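Local coordinates for protein Lic12234 (Leptospira interrogans, PDB 4TZH) that is of unknown function but, as a leucine-rich repeat protein of a human pathogen, may serve as a virulence factor, at residues A[136-141]-A[159-164]; A[123-128]-A[147-152]. All coordinates share one frame; numbering follows the deposited sequence. Where two conformers were deposited one is given.

Interactions 1 and 2 join successive turns of one leucine-rich repeat solenoid at two places on its circumference. Interaction 1 (136-141 with 159-164) is a pairing of parallel strands, made by backbone hydrogen bonds and backed by buried leucines. Interaction 2 (123-128 with 147-152) lies nearer the surface, between the irregular segments of the loops that lead into those same two strands; a side-chain hydrogen bond from a threonine hydroxyl to a backbone carbonyl and proline and leucine packing replace the ladder. The two meet in the core, where Leu125 packs on Leu140 and Leu152 on both Leu138 and Leu161. Along the chain their segments alternate, so each turn of the solenoid supplies one segment to each contact.

Interaction 1 (A[136-141]-A[159-164])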
loop_
_atom_site.group_PDB
_atom_site.type_symbol
_atom_site.label_atom_id
_atom_site.label_comp_id
_atom_site.label_asym_id
_atom_site.label_seq_id
_atom_site.Cartn_x
_atom_site.Cartn_y
_atom_site.Cartn_z
ATOM N N VAL A 136 7.764 -5.687 7.168
ATOM C CA VAL A 136 9.067 -5.320 7.708
ATOM C C VAL A 136 9.134 -3.817 7.990
ATOM O O VAL A 136 9.805 -3.359 8.919
ATOM C CB VAL A 136 10.168 -5.776 6.720
ATOM C CG1 VAL A 136 11.555 -5.326 7.158
ATOM C CG2 VAL A 136 10.139 -7.301 6.539
ATOM N N SER A 137 8.438 -3.035 7.157
ATOM C CA SER A 137 8.508 -1.592 7.336
ATOM C C SER A 137 7.116 -0.993 7.168
ATOM O O SER A 137 6.428 -1.292 6.184
ATOM C CB SER A 137 9.455 -0.996 6.293
ATOM O OG SER A 137 9.528 0.409 6.494
ATOM N N LEU A 138 6.698 -0.183 8.150
ATOM C CA LEU A 138 5.391 0.462 8.118
ATOM C C LEU A 138 5.614 1.941 8.374
ATOM O O LEU A 138 6.061 2.291 9.477
ATOM C CB LEU A 138 4.454 -0.146 9.147
ATOM C CG LEU A 138 3.071 0.470 9.309
ATOM C CD1 LEU A 138 2.300 0.506 7.974
ATOM C CD2 LEU A 138 2.262 -0.281 10.363
ATOM N N SER A 139 5.291 2.788 7.386
ATOM C CA SER A 139 5.508 4.212 7.515
ATOM C C SER A 139 4.195 4.937 7.570
ATOM O O SER A 139 3.390 4.796 6.640
ATOM C CB SER A 139 6.351 4.690 6.358
ATOM O OG SER A 139 6.745 6.009 6.675
ATOM N N LEU A 140 3.949 5.636 8.665
ATOM C CA LEU A 140 2.691 6.349 8.923
ATOM C C LEU A 140 2.992 7.813 9.230
ATOM O O LEU A 140 2.164 8.466 9.875
ATOM C CB LEU A 140 1.974 5.699 10.134
ATOM C CG LEU A 140 1.423 4.301 9.840
ATOM C CD1 LEU A 140 1.207 3.528 11.119
ATOM C CD2 LEU A 140 0.141 4.390 9.005
ATOM N N SER A 141 4.115 8.337 8.753
ATOM C CA SER A 141 4.420 9.707 9.116
ATOM C C SER A 141 3.436 10.680 8.518
ATOM O O SER A 141 2.839 10.405 7.470
ATOM C CB SER A 141 5.835 10.092 8.725
ATOM O OG SER A 141 6.053 9.884 7.339
ATOM N N ARG A 159 10.424 -4.219 11.491
ATOM C CA ARG A 159 11.732 -3.705 11.896
ATOM C C ARG A 159 11.745 -2.201 12.035
ATOM O O ARG A 159 12.565 -1.653 12.771
ATOM C CB ARG A 159 12.830 -4.214 10.947
ATOM C CG ARG A 159 13.010 -5.757 10.985
ATOM C CD ARG A 159 13.319 -6.294 12.391
ATOM N NE ARG A 159 13.240 -7.758 12.504
ATOM C CZ ARG A 159 12.360 -8.427 13.247
ATOM N NH1 ARG A 159 11.441 -7.778 13.951
ATOM N NH2 ARG A 159 12.383 -9.751 13.282
ATOM N N ILE A 160 10.850 -1.515 11.311
ATOM C CA ILE A 160 10.719 -0.063 11.386
ATOM C C ILE A 160 9.267 0.302 11.467
ATOM O O ILE A 160 8.478 -0.090 10.585
ATOM C CB ILE A 160 11.354 0.681 10.185
ATOM C CG1 ILE A 160 12.863 0.361 10.053
ATOM C CG2 ILE A 160 11.136 2.192 10.333
ATOM C CD1 ILE A 160 13.532 1.142 8.906
ATOM N N LEU A 161 8.913 1.085 12.504
ATOM C CA LEU A 161 7.575 1.650 12.612
ATOM C C LEU A 161 7.758 3.174 12.640
ATOM O O LEU A 161 8.332 3.679 13.619
ATOM C CB LEU A 161 6.848 1.167 13.879
ATOM C CG LEU A 161 5.491 1.790 14.147
ATOM C CD1 LEU A 161 4.497 1.476 13.021
ATOM C CD2 LEU A 161 4.920 1.287 15.489
ATOM N N ASN A 162 7.336 3.897 11.592
ATOM C CA ASN A 162 7.578 5.339 11.550
ATOM C C ASN A 162 6.290 6.096 11.806
ATOM O O ASN A 162 5.356 6.026 10.998
ATOM C CB ASN A 162 8.200 5.695 10.207
ATOM C CG ASN A 162 8.748 7.094 10.251
ATOM O OD1 ASN A 162 8.118 7.993 10.790
ATOM N ND2 ASN A 162 10.012 7.250 9.794
ATOM N N LEU A 163 6.254 6.795 12.930
ATOM C CA LEU A 163 5.081 7.564 13.367
ATOM C C LEU A 163 5.399 9.050 13.420
ATOM O O LEU A 163 4.663 9.799 14.058
ATOM C CB LEU A 163 4.583 7.095 14.769
ATOM C CG LEU A 163 4.258 5.591 14.837
ATOM C CD1 LEU A 163 3.906 5.181 16.267
ATOM C CD2 LEU A 163 3.104 5.243 13.920
ATOM N N TRP A 164 6.481 9.501 12.749
ATOM C CA TRP A 164 6.817 10.924 12.803
ATOM C C TRP A 164 5.650 11.816 12.405
ATOM O O TRP A 164 4.835 11.453 11.560
ATOM C CB TRP A 164 7.962 11.245 11.846
ATOM C CG TRP A 164 9.327 10.764 12.298
ATOM C CD1 TRP A 164 9.767 10.579 13.578
ATOM C CD2 TRP A 164 10.442 10.499 11.448
ATOM N NE1 TRP A 164 11.102 10.187 13.570
ATOM C CE2 TRP A 164 11.527 10.108 12.275
ATOM C CE3 TRP A 164 10.622 10.503 10.065
ATOM C CZ2 TRP A 164 12.780 9.769 11.753
ATOM C CZ3 TRP A 164 11.866 10.168 9.545
ATOM C CH2 TRP A 164 12.917 9.782 10.382
#
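The carbonyl oxygen of Val136 is gripped by two successive backbone amides of 159-164. Arg159 N reaches Val136 O at 2.8 Å, from a position tilted out of the carbonyl plane, while Ile160 N makes a longer bond of 3.2 Å to the same oxygen, nearly along the C=O axis. From there the parallel ladder runs on with alternating direction: Leu138 N donates to Ile160 O, Asn162 N to Leu138 O, and Leu140 N to Asn162 O at 2.8 Å. The axes of strands 137-139 and 160-162 run 3° from parallel, and Ser137, Leu138 and Ser139 pair with Ile160, Leu161 and Asn162 in turn. Side chains alternate between the faces. On the buried one, Leu138 and Leu161 run next to each other in the same direction, each with CG anti to its backbone N (chi1 176° and 175°), and Leu138 CD2 meets Leu161 CD1 at 3.9 Å. Two residues farther along each segment, Leu140 and Leu163 repeat this alignment through Leu140 CD1 and Leu163 CD2, 3.8 Å apart. These paired leucines are the stacked consensus positions that give leucine-rich repeats their core. The other face carries Ser137, Ser139, Ile160 and Asn162. Asn162 OD1 accepts from Trp164 N at 3.0 Å, closing an Asx turn, and Asn162 ND2 sits 3.3 Å above one face of the Trp164 indole, toward its rim. Asn166 ND2 bonds to both Leu140 O and Leu163 O, bridging the two segments after their paired residues, and Trp164 NE1 is hydrogen-bonded to Glu188. Within the solenoid's parallel sheet, strand 114-116 flanks 137-139 on its other side, and strand 186-188, the last of the sheet, follows 160-162.

Interaction 2 (A[123-128]-A[147-152]); sequences TTLPKE and SIPDEL
Thr124 OG1 donates to Ser147 O at 3.1 Å. The hydroxyl stands well above the carbonyl plane, 67° out of it, and it is brought there by a first torsion that sets OG1 anti to the backbone N (chi1 -167°). Beside it, Pro149 presents CG and CD to Leu125: its CG lies 3.5 Å from Leu125 O, and its CD is 3.9 Å from Leu125 CB. The leucine itself reaches inward, where its CD1 touches Leu152 CD1 at 3.9 Å, the two side chains crossing obliquely, and more loosely meets CD1 of Ile148, whose side chain runs in the same direction. Next, Glu151 packs against the backbone and CB of Lys127. Glu151 CB is 3.3 Å from Lys127 O, and the bend at chi2 (86°) turns its carboxylate carbon, CD, to 3.6 Å from Lys127 CB. The opposite charges do not meet, for Lys127 NZ remains 6.6 Å from Glu151 OE2. Both segments follow one course, an extended Leu-Pro or Ile-Pro step running into a 3-10 turn, repeated in adjacent turns of the leucine-rich repeat solenoid; Leu125 and Ile148 are thus equivalent residues, as are Pro126 and Pro149. Leu152 N donates to Pro149 O at 3.0 Å in the 3-10 turn of 150-152. Leu125 N is buried here with no partner in the model. Farther out, Thr123 O is hydrogen-bonded to Thr146 OG1, and the two residues also share a backbone bond, fastening the loops just ahead of the Thr124 contact. Leu152 continues onto Ile129, while Ile148 rests against Ile176 and Leu179 of helix 173-179.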
loop_
_atom_site.group_PDB
_atom_site.type_symbol
_atom_site.label_atom_id
_atom_site.label_comp_id
_atom_site.label_asym_id
_atom_site.label_seq_id
_atom_site.Cartn_x
_atom_site.Cartn_y
_atom_site.Cartn_z
ATOM N N THR A 123 -6.608 8.139 11.088
ATOM C CA THR A 123 -6.806 8.379 12.506
ATOM C C THR A 123 -6.427 7.156 13.305
ATOM O O THR A 123 -6.108 7.272 14.481
ATOM C CB THR A 123 -8.222 8.886 12.827
ATOM O OG1 THR A 123 -9.146 7.857 12.472
ATOM C CG2 THR A 123 -8.542 10.172 12.095
ATOM N N THR A 124 -6.424 5.986 12.666
ATOM C CA THR A 124 -6.023 4.719 13.267
ATOM C C THR A 124 -5.765 3.703 12.172
ATOM O O THR A 124 -5.761 4.041 10.982
ATOM C CB THR A 124 -7.063 4.208 14.296
ATOM O OG1 THR A 124 -6.459 3.148 15.045
ATOM C CG2 THR A 124 -8.379 3.742 13.646
ATOM N N LEU A 125 -5.508 2.464 12.574
ATOM C CA LEU A 125 -5.330 1.352 11.669
ATOM C C LEU A 125 -6.358 0.322 12.048
ATOM O O LEU A 125 -6.684 0.211 13.245
ATOM C CB LEU A 125 -3.927 0.754 11.806
ATOM C CG LEU A 125 -2.773 1.692 11.441
ATOM C CD1 LEU A 125 -1.449 1.142 11.960
ATOM C CD2 LEU A 125 -2.725 1.954 9.962
ATOM N N PRO A 126 -6.866 -0.455 11.075
ATOM C CA PRO A 126 -7.845 -1.489 11.431
ATOM C C PRO A 126 -7.158 -2.622 12.175
ATOM O O PRO A 126 -5.963 -2.837 11.979
ATOM C CB PRO A 126 -8.373 -1.968 10.068
ATOM C CG PRO A 126 -7.261 -1.696 9.106
ATOM C CD PRO A 126 -6.581 -0.443 9.621
ATOM N N LYS A 127 -7.900 -3.367 12.985
ATOM C CA LYS A 127 -7.323 -4.490 13.732
ATOM C C LYS A 127 -6.663 -5.518 12.803
ATOM O O LYS A 127 -5.669 -6.143 13.181
ATOM C CB LYS A 127 -8.387 -5.158 14.630
ATOM C CG LYS A 127 -9.585 -5.730 13.881
ATOM C CD LYS A 127 -10.716 -6.117 14.846
ATOM C CE LYS A 127 -11.898 -6.674 14.078
ATOM N NZ LYS A 127 -13.140 -6.693 14.902
ATOM N N GLU A 128 -7.183 -5.643 11.569
ATOM C CA GLU A 128 -6.696 -6.584 10.568
ATOM C C GLU A 128 -5.282 -6.266 10.100
ATOM O O GLU A 128 -4.675 -7.090 9.418
ATOM C CB GLU A 128 -7.670 -6.710 9.378
ATOM C CG GLU A 128 -9.020 -7.311 9.759
ATOM C CD GLU A 128 -10.036 -6.361 10.366
ATOM O OE1 GLU A 128 -9.766 -5.139 10.419
ATOM O OE2 GLU A 128 -11.129 -6.838 10.755
ATOM N N SER A 147 -4.892 6.795 17.731
ATOM C CA SER A 147 -4.671 5.528 18.408
ATOM C C SER A 147 -3.981 4.546 17.476
ATOM O O SER A 147 -4.065 4.679 16.241
ATOM C CB SER A 147 -5.985 4.936 18.915
ATOM O OG SER A 147 -6.806 4.464 17.855
ATOM N N ILE A 148 -3.287 3.580 18.082
ATOM C CA ILE A 148 -2.626 2.481 17.407
ATOM C C ILE A 148 -3.273 1.185 17.953
ATOM O O ILE A 148 -3.394 1.061 19.171
ATOM C CB ILE A 148 -1.082 2.565 17.605
ATOM C CG1 ILE A 148 -0.434 3.647 16.676
ATOM C CG2 ILE A 148 -0.380 1.194 17.477
ATOM C CD1 ILE A 148 -0.923 3.702 15.191
ATOM N N PRO A 149 -3.767 0.244 17.113
ATOM C CA PRO A 149 -4.390 -0.965 17.694
ATOM C C PRO A 149 -3.357 -1.905 18.298
ATOM O O PRO A 149 -2.241 -1.993 17.784
ATOM C CB PRO A 149 -5.098 -1.613 16.515
ATOM C CG PRO A 149 -4.269 -1.202 15.318
ATOM C CD PRO A 149 -3.753 0.192 15.634
ATOM N N ASP A 150 -3.733 -2.621 19.383
ATOM C CA ASP A 150 -2.840 -3.588 20.032
ATOM C C ASP A 150 -2.387 -4.678 19.064
ATOM O O ASP A 150 -1.280 -5.200 19.215
ATOM C CB ASP A 150 -3.508 -4.231 21.256
ATOM C CG ASP A 150 -3.802 -3.286 22.400
ATOM O OD1 ASP A 150 -3.193 -2.196 22.443
ATOM O OD2 ASP A 150 -4.614 -3.649 23.271
ATOM N N GLU A 151 -3.217 -4.983 18.034
ATOM C CA GLU A 151 -2.900 -5.990 17.024
ATOM C C GLU A 151 -1.635 -5.656 16.235
ATOM O O GLU A 151 -1.044 -6.552 15.647
ATOM C CB GLU A 151 -4.088 -6.228 16.078
ATOM C CG GLU A 151 -5.278 -6.919 16.739
ATOM C CD GLU A 151 -6.262 -6.018 17.459
ATOM O OE1 GLU A 151 -6.021 -4.792 17.538
ATOM O OE2 GLU A 151 -7.293 -6.546 17.936
ATOM N N LEU A 152 -1.167 -4.391 16.272
ATOM C CA LEU A 152 0.092 -4.059 15.606
ATOM C C LEU A 152 1.247 -4.869 16.200
ATOM O O LEU A 152 2.197 -5.227 15.507
ATOM C CB LEU A 152 0.360 -2.551 15.685
ATOM C CG LEU A 152 1.244 -1.985 14.583
ATOM C CD1 LEU A 152 0.542 -2.001 13.248
ATOM C CD2 LEU A 152 1.638 -0.557 14.883
#